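Local coordinates for protein putative adenosine kinase (Schistosoma mansoni, PDB 3VAS) that binds adenosine in its nucleoside pocket and, as an adenosine kinase of the ribokinase (pfkB) family, probably phosphorylates it to AMP, at residues 28-33 with 186-191; 82-87 with 181-186. All coordinates share one frame; numbering follows the deposited sequence.

Interaction 1: residues 28-33 with 186-191; sequences FGMGNP and GFVINT. With ADN (adenosine), chain C.
Asn32, at the break within strand 27-40, meets Thr191 and the Phe187 carbonyl at the start of helix 189-205, and with Phe187 shapes the base end of the adenosine pocket in this ribokinase-like kinase. Its CB lies 3.7 Å from C2 of the adenine. With CG beside the backbone N (chi1 -46°), the amide is carried on toward the helix start, and CG itself packs near the Thr191 methyl. OD1 accepts a short hydrogen bond of 2.6 Å from Thr191 OG1, which arrives tilted 16° from the carbonyl plane. On the other branch ND2 gives a nearly straight bond of 3.0 Å to adenine N1 and a weak one to Phe187 O. Gripped at both OD1 and ND2, the amide is fixed in the rotation that offers N-H, not a carbonyl, to the base. Phe187 covers the same base: C6 sits 3.4 Å above its ring, offset toward the rim. Val188 divides its branches, CG2 packing on Gly31 CA and CG1 on the Met30 methyl. Met30 is bent at chi3 (-84°), which swings CE round to 3.6 Å from Val188 CG1.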
loop_
_atom_site.group_PDB
_atom_site.type_symbol
_atom_site.label_atom_id
_atom_site.label_comp_id
_atom_site.label_asym_id
_atom_site.label_seq_id
_atom_site.Cartn_x
_atom_site.Cartn_y
_atom_site.Cartn_z
ATOM N N PHE A 28 8.010 -10.324 3.191
ATOM C CA PHE A 28 7.076 -10.888 2.220
ATOM C C PHE A 28 5.878 -9.970 2.021
ATOM O O PHE A 28 5.290 -9.488 2.987
ATOM C CB PHE A 28 6.589 -12.269 2.680
ATOM C CG PHE A 28 5.566 -12.896 1.760
ATOM C CD1 PHE A 28 5.959 -13.780 0.767
ATOM C CD2 PHE A 28 4.213 -12.608 1.897
ATOM C CE1 PHE A 28 5.027 -14.355 -0.080
ATOM C CE2 PHE A 28 3.279 -13.176 1.054
ATOM C CZ PHE A 28 3.684 -14.053 0.066
ATOM N N GLY A 29 5.513 -9.742 0.765
ATOM C CA GLY A 29 4.279 -9.046 0.453
ATOM C C GLY A 29 3.413 -9.853 -0.498
ATOM O O GLY A 29 3.925 -10.618 -1.317
ATOM N N MET A 30 2.098 -9.710 -0.373
ATOM C CA MET A 30 1.179 -10.192 -1.404
ATOM C C MET A 30 0.204 -9.072 -1.725
ATOM O O MET A 30 -0.196 -8.331 -0.833
ATOM C CB MET A 30 0.436 -11.467 -0.976
ATOM C CG MET A 30 -0.502 -11.311 0.221
ATOM S SD MET A 30 -1.653 -12.702 0.425
ATOM C CE MET A 30 -2.972 -12.250 -0.678
ATOM N N GLY A 31 -0.165 -8.925 -2.995
ATOM C CA GLY A 31 -1.066 -7.846 -3.365
ATOM C C GLY A 31 -1.598 -7.853 -4.785
ATOM O O GLY A 31 -1.612 -8.885 -5.465
ATOM N N ASN A 32 -2.049 -6.682 -5.224
ATOM C CA ASN A 32 -2.579 -6.516 -6.569
ATOM C C ASN A 32 -1.563 -5.802 -7.461
ATOM O O ASN A 32 -1.353 -4.596 -7.333
ATOM C CB ASN A 32 -3.894 -5.729 -6.520
ATOM C CG ASN A 32 -4.838 -6.234 -5.436
ATOM O OD1 ASN A 32 -4.885 -7.431 -5.147
ATOM N ND2 ASN A 32 -5.590 -5.322 -4.828
ATOM N N PRO A 33 -0.906 -6.546 -8.359
ATOM C CA PRO A 33 0.055 -5.866 -9.233
ATOM C C PRO A 33 -0.685 -5.201 -10.379
ATOM O O PRO A 33 -1.401 -5.871 -11.129
ATOM C CB PRO A 33 0.958 -7.003 -9.722
ATOM C CG PRO A 33 0.120 -8.227 -9.628
ATOM C CD PRO A 33 -0.923 -8.006 -8.560
ATOM N N GLY A 186 -4.577 -2.912 2.644
ATOM C CA GLY A 186 -5.993 -3.199 2.774
ATOM C C GLY A 186 -6.648 -3.525 1.445
ATOM O O GLY A 186 -7.647 -4.240 1.405
ATOM N N PHE A 187 -6.078 -3.000 0.362
ATOM C CA PHE A 187 -6.583 -3.223 -0.991
ATOM C C PHE A 187 -6.777 -4.698 -1.339
ATOM O O PHE A 187 -7.587 -5.035 -2.202
ATOM C CB PHE A 187 -5.632 -2.606 -2.015
ATOM C CG PHE A 187 -5.714 -1.106 -2.109
ATOM C CD1 PHE A 187 -4.561 -0.336 -2.090
ATOM C CD2 PHE A 187 -6.937 -0.468 -2.249
ATOM C CE1 PHE A 187 -4.627 1.043 -2.186
ATOM C CE2 PHE A 187 -7.007 0.910 -2.347
ATOM C CZ PHE A 187 -5.851 1.664 -2.316
ATOM N N VAL A 188 -6.027 -5.570 -0.675
ATOM C CA VAL A 188 -6.057 -7.000 -0.981
ATOM C C VAL A 188 -7.315 -7.680 -0.425
ATOM O O VAL A 188 -7.653 -8.801 -0.808
ATOM C CB VAL A 188 -4.768 -7.690 -0.489
ATOM C CG1 VAL A 188 -4.687 -9.128 -0.987
ATOM C CG2 VAL A 188 -3.562 -6.905 -0.976
ATOM N N ILE A 189 -8.019 -6.984 0.463
ATOM C CA ILE A 189 -9.307 -7.454 0.957
ATOM C C ILE A 189 -10.252 -7.763 -0.206
ATOM O O ILE A 189 -10.991 -8.750 -0.162
ATOM C CB ILE A 189 -9.949 -6.427 1.921
ATOM C CG1 ILE A 189 -9.193 -6.414 3.254
ATOM C CG2 ILE A 189 -11.420 -6.741 2.157
ATOM C CD1 ILE A 189 -9.520 -5.233 4.149
ATOM N N ASN A 190 -10.196 -6.943 -1.259
ATOM C CA ASN A 190 -11.075 -7.105 -2.418
ATOM C C ASN A 190 -10.698 -8.266 -3.345
ATOM O O ASN A 190 -11.529 -8.748 -4.119
ATOM C CB ASN A 190 -11.125 -5.820 -3.253
ATOM C CG ASN A 190 -11.686 -4.633 -2.484
ATOM O OD1 ASN A 190 -11.142 -3.531 -2.552
ATOM N ND2 ASN A 190 -12.777 -4.852 -1.753
ATOM N N THR A 191 -9.447 -8.707 -3.284
ATOM C CA THR A 191 -8.964 -9.673 -4.263
ATOM C C THR A 191 -8.716 -11.062 -3.683
ATOM O O THR A 191 -9.022 -12.068 -4.324
ATOM C CB THR A 191 -7.687 -9.173 -4.977
ATOM O OG1 THR A 191 -6.700 -8.818 -4.000
ATOM C CG2 THR A 191 -7.997 -7.954 -5.846
HETATM O "O5'" ADN C . -0.817 4.607 -3.632
HETATM C "C5'" ADN C . -0.886 4.796 -5.044
HETATM C "C4'" ADN C . -0.923 3.476 -5.774
HETATM O "O4'" ADN C . -2.119 2.762 -5.423
HETATM C "C3'" ADN C . -0.919 3.544 -7.305
HETATM O "O3'" ADN C . 0.354 3.123 -7.799
HETATM C "C2'" ADN C . -1.995 2.522 -7.736
HETATM O "O2'" ADN C . -1.570 1.594 -8.710
HETATM C "C1'" ADN C . -2.352 1.818 -6.425
HETATM N N9 ADN C . -3.735 1.349 -6.344
HETATM C C8 ADN C . -4.821 2.015 -6.688
HETATM N N7 ADN C . -5.974 1.127 -6.461
HETATM C C5 ADN C . -5.482 -0.117 -5.962
HETATM C C6 ADN C . -6.125 -1.293 -5.589
HETATM N N6 ADN C . -7.557 -1.389 -5.684
HETATM N N1 ADN C . -5.379 -2.372 -5.134
HETATM C C2 ADN C . -4.012 -2.286 -5.042
HETATM N N3 ADN C . -3.378 -1.126 -5.406
HETATM C C4 ADN C . -4.148 -0.032 -5.876
#

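Interaction 2: residues 82-87 with 181-186; sequences GATLNT and VYYIAG. With ADN (adenosine), chain C.
Thr87 lays its methyl over the ring face of Tyr183, where helix 83-95 crosses strand 181-185 of the ribokinase-like alpha/beta core in a roughly antiparallel sense, their local axes at 146° and 7.7 Å apart. The two side chains meet at about a right angle. Thr87 CG2 stands 3.5 Å from the ring centroid, almost on the ring normal, a CH-pi contact, while its CB bears on CE2. Tyr183 is extended away from its own backbone N (chi1 -178°), which carries the ring out under the helix. One turn earlier Thr84 slides past Tyr183 in the opposite direction, its CG2 at the ring edge and 3.4 Å from Tyr183 O. The other branch of Thr84 turns to the strand end: OG1 accepts the Ala185 N-H at 3.1 Å, so a side-chain hydroxyl of the helix takes up a backbone N-H of the strand. Beside it the methyls of Ala83 and Ala185 meet. The start of the helix also faces the ligand, with Gly82 N bonded to O2', Ala83 N to N3 of the base and Asn86 ND2 to O3' of adenosine. At the far end of the ring, Tyr183 OH is hydrogen-bonded to Asn213 ND2 and Thr87 OG1 to Asp320 O. A water at the ring edge, in its plane, links the two hydroxyls, 2.6 Å from Tyr183 OH and 2.9 Å from Thr87 OG1.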
loop_
_atom_site.group_PDB
_atom_site.type_symbol
_atom_site.label_atom_id
_atom_site.label_comp_id
_atom_site.label_asym_id
_atom_site.label_seq_id
_atom_site.Cartn_x
_atom_site.Cartn_y
_atom_site.Cartn_z
ATOM N N GLY A 82 0.402 -0.663 -8.017
ATOM C CA GLY A 82 -0.007 -1.611 -6.994
ATOM C C GLY A 82 0.575 -1.222 -5.643
ATOM O O GLY A 82 1.799 -1.184 -5.472
ATOM N N ALA A 83 -0.304 -0.939 -4.685
ATOM C CA ALA A 83 0.103 -0.376 -3.403
ATOM C C ALA A 83 1.107 -1.246 -2.645
ATOM O O ALA A 83 2.149 -0.757 -2.211
ATOM C CB ALA A 83 -1.119 -0.085 -2.534
ATOM N N THR A 84 0.793 -2.527 -2.491
ATOM C CA THR A 84 1.664 -3.438 -1.762
ATOM C C THR A 84 2.991 -3.607 -2.493
ATOM O O THR A 84 4.054 -3.601 -1.874
ATOM C CB THR A 84 1.016 -4.825 -1.565
ATOM O OG1 THR A 84 -0.222 -4.691 -0.856
ATOM C CG2 THR A 84 1.952 -5.753 -0.784
ATOM N N LEU A 85 2.916 -3.744 -3.813
ATOM C CA LEU A 85 4.106 -3.929 -4.625
ATOM C C LEU A 85 5.025 -2.704 -4.560
ATOM O O LEU A 85 6.240 -2.852 -4.443
ATOM C CB LEU A 85 3.740 -4.286 -6.076
ATOM C CG LEU A 85 4.920 -4.439 -7.042
ATOM C CD1 LEU A 85 5.943 -5.455 -6.519
ATOM C CD2 LEU A 85 4.451 -4.819 -8.451
ATOM N N ASN A 86 4.439 -1.506 -4.622
ATOM C CA ASN A 86 5.202 -0.266 -4.473
ATOM C C ASN A 86 6.033 -0.274 -3.184
ATOM O O ASN A 86 7.238 -0.013 -3.201
ATOM C CB ASN A 86 4.279 0.961 -4.459
ATOM C CG ASN A 86 3.709 1.306 -5.830
ATOM O OD1 ASN A 86 4.158 0.804 -6.862
ATOM N ND2 ASN A 86 2.722 2.200 -5.840
ATOM N N THR A 87 5.374 -0.592 -2.074
ATOM C CA THR A 87 6.007 -0.597 -0.761
ATOM C C THR A 87 7.107 -1.649 -0.649
ATOM O O THR A 87 8.224 -1.352 -0.225
ATOM C CB THR A 87 4.955 -0.820 0.348
ATOM O OG1 THR A 87 4.083 0.315 0.406
ATOM C CG2 THR A 87 5.616 -1.006 1.705
ATOM N N VAL A 181 8.791 -10.681 8.410
ATOM C CA VAL A 181 8.039 -9.436 8.279
ATOM C C VAL A 181 7.084 -9.507 7.092
ATOM O O VAL A 181 7.474 -9.922 6.001
ATOM C CB VAL A 181 8.987 -8.234 8.073
ATOM C CG1 VAL A 181 8.192 -6.951 7.847
ATOM C CG2 VAL A 181 9.935 -8.088 9.262
ATOM N N TYR A 182 5.834 -9.108 7.307
ATOM C CA TYR A 182 4.857 -9.057 6.224
ATOM C C TYR A 182 4.305 -7.651 6.027
ATOM O O TYR A 182 4.106 -6.906 6.989
ATOM C CB TYR A 182 3.706 -10.031 6.478
ATOM C CG TYR A 182 4.161 -11.433 6.799
ATOM C CD1 TYR A 182 4.516 -12.317 5.789
ATOM C CD2 TYR A 182 4.245 -11.871 8.110
ATOM C CE1 TYR A 182 4.938 -13.600 6.078
ATOM C CE2 TYR A 182 4.670 -13.150 8.410
ATOM C CZ TYR A 182 5.014 -14.011 7.391
ATOM O OH TYR A 182 5.435 -15.287 7.687
ATOM N N TYR A 183 4.084 -7.288 4.769
ATOM C CA TYR A 183 3.355 -6.075 4.447
ATOM C C TYR A 183 2.234 -6.404 3.472
ATOM O O TYR A 183 2.494 -6.847 2.353
ATOM C CB TYR A 183 4.271 -5.009 3.836
ATOM C CG TYR A 183 3.537 -3.715 3.546
ATOM C CD1 TYR A 183 3.335 -2.765 4.547
ATOM C CD2 TYR A 183 3.022 -3.450 2.281
ATOM C CE1 TYR A 183 2.652 -1.583 4.293
ATOM C CE2 TYR A 183 2.332 -2.275 2.017
ATOM C CZ TYR A 183 2.154 -1.344 3.023
ATOM O OH TYR A 183 1.479 -0.174 2.754
ATOM N N ILE A 184 0.991 -6.204 3.901
ATOM C CA ILE A 184 -0.151 -6.332 3.004
ATOM C C ILE A 184 -1.083 -5.129 3.144
ATOM O O ILE A 184 -1.535 -4.801 4.244
ATOM C CB ILE A 184 -0.963 -7.619 3.261
ATOM C CG1 ILE A 184 -0.052 -8.845 3.350
ATOM C CG2 ILE A 184 -2.004 -7.817 2.164
ATOM C CD1 ILE A 184 -0.800 -10.126 3.676
ATOM N N ALA A 185 -1.357 -4.466 2.024
ATOM C CA ALA A 185 -2.276 -3.332 2.008
ATOM C C ALA A 185 -3.727 -3.794 2.124
ATOM O O ALA A 185 -4.064 -4.920 1.746
ATOM C CB ALA A 185 -2.087 -2.505 0.738
ATOM N N GLY A 186 -4.577 -2.912 2.644
ATOM C CA GLY A 186 -5.993 -3.199 2.774
ATOM C C GLY A 186 -6.648 -3.525 1.445
ATOM O O GLY A 186 -7.647 -4.240 1.405
HETATM O "O5'" ADN C . -0.817 4.607 -3.632
HETATM C "C5'" ADN C . -0.886 4.796 -5.044
HETATM C "C4'" ADN C . -0.923 3.476 -5.774
HETATM O "O4'" ADN C . -2.119 2.762 -5.423
HETATM C "C3'" ADN C . -0.919 3.544 -7.305
HETATM O "O3'" ADN C . 0.354 3.123 -7.799
HETATM C "C2'" ADN C . -1.995 2.522 -7.736
HETATM O "O2'" ADN C . -1.570 1.594 -8.710
HETATM C "C1'" ADN C . -2.352 1.818 -6.425
HETATM N N9 ADN C . -3.735 1.349 -6.344
HETATM C C8 ADN C . -4.821 2.015 -6.688
HETATM N N7 ADN C . -5.974 1.127 -6.461
HETATM C C5 ADN C . -5.482 -0.117 -5.962
HETATM C C6 ADN C . -6.125 -1.293 -5.589
HETATM N N6 ADN C . -7.557 -1.389 -5.684
HETATM N N1 ADN C . -5.379 -2.372 -5.134
HETATM C C2 ADN C . -4.012 -2.286 -5.042
HETATM N N3 ADN C . -3.378 -1.126 -5.406
HETATM C C4 ADN C . -4.148 -0.032 -5.876
HETATM O O HOH W 1 1.149 0.557 0.249
#

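Overall arrangement
Both contacts are buried near the middle of the chain, their centres about 7 Å apart, and share Gly186, where strand 181-185 passes into the turn before helix 189-205. Strands 27-40 and 181-185 run as parallel neighbours, with probable backbone bonds between Phe28 and both Val181 and Tyr183. Interaction 2 is mainly apolar helix-on-strand packing with a few polar links, whereas interaction 1 centres on an amide whose bonds divide between protein and ligand. Adenosine joins them: 28-33 and 186-191 meet the base, while 82-87 holds O2', O3' and N3. Phe187 of interaction 1 also packs on interaction 2, its CD1 3.5 Å from Ala83 CB.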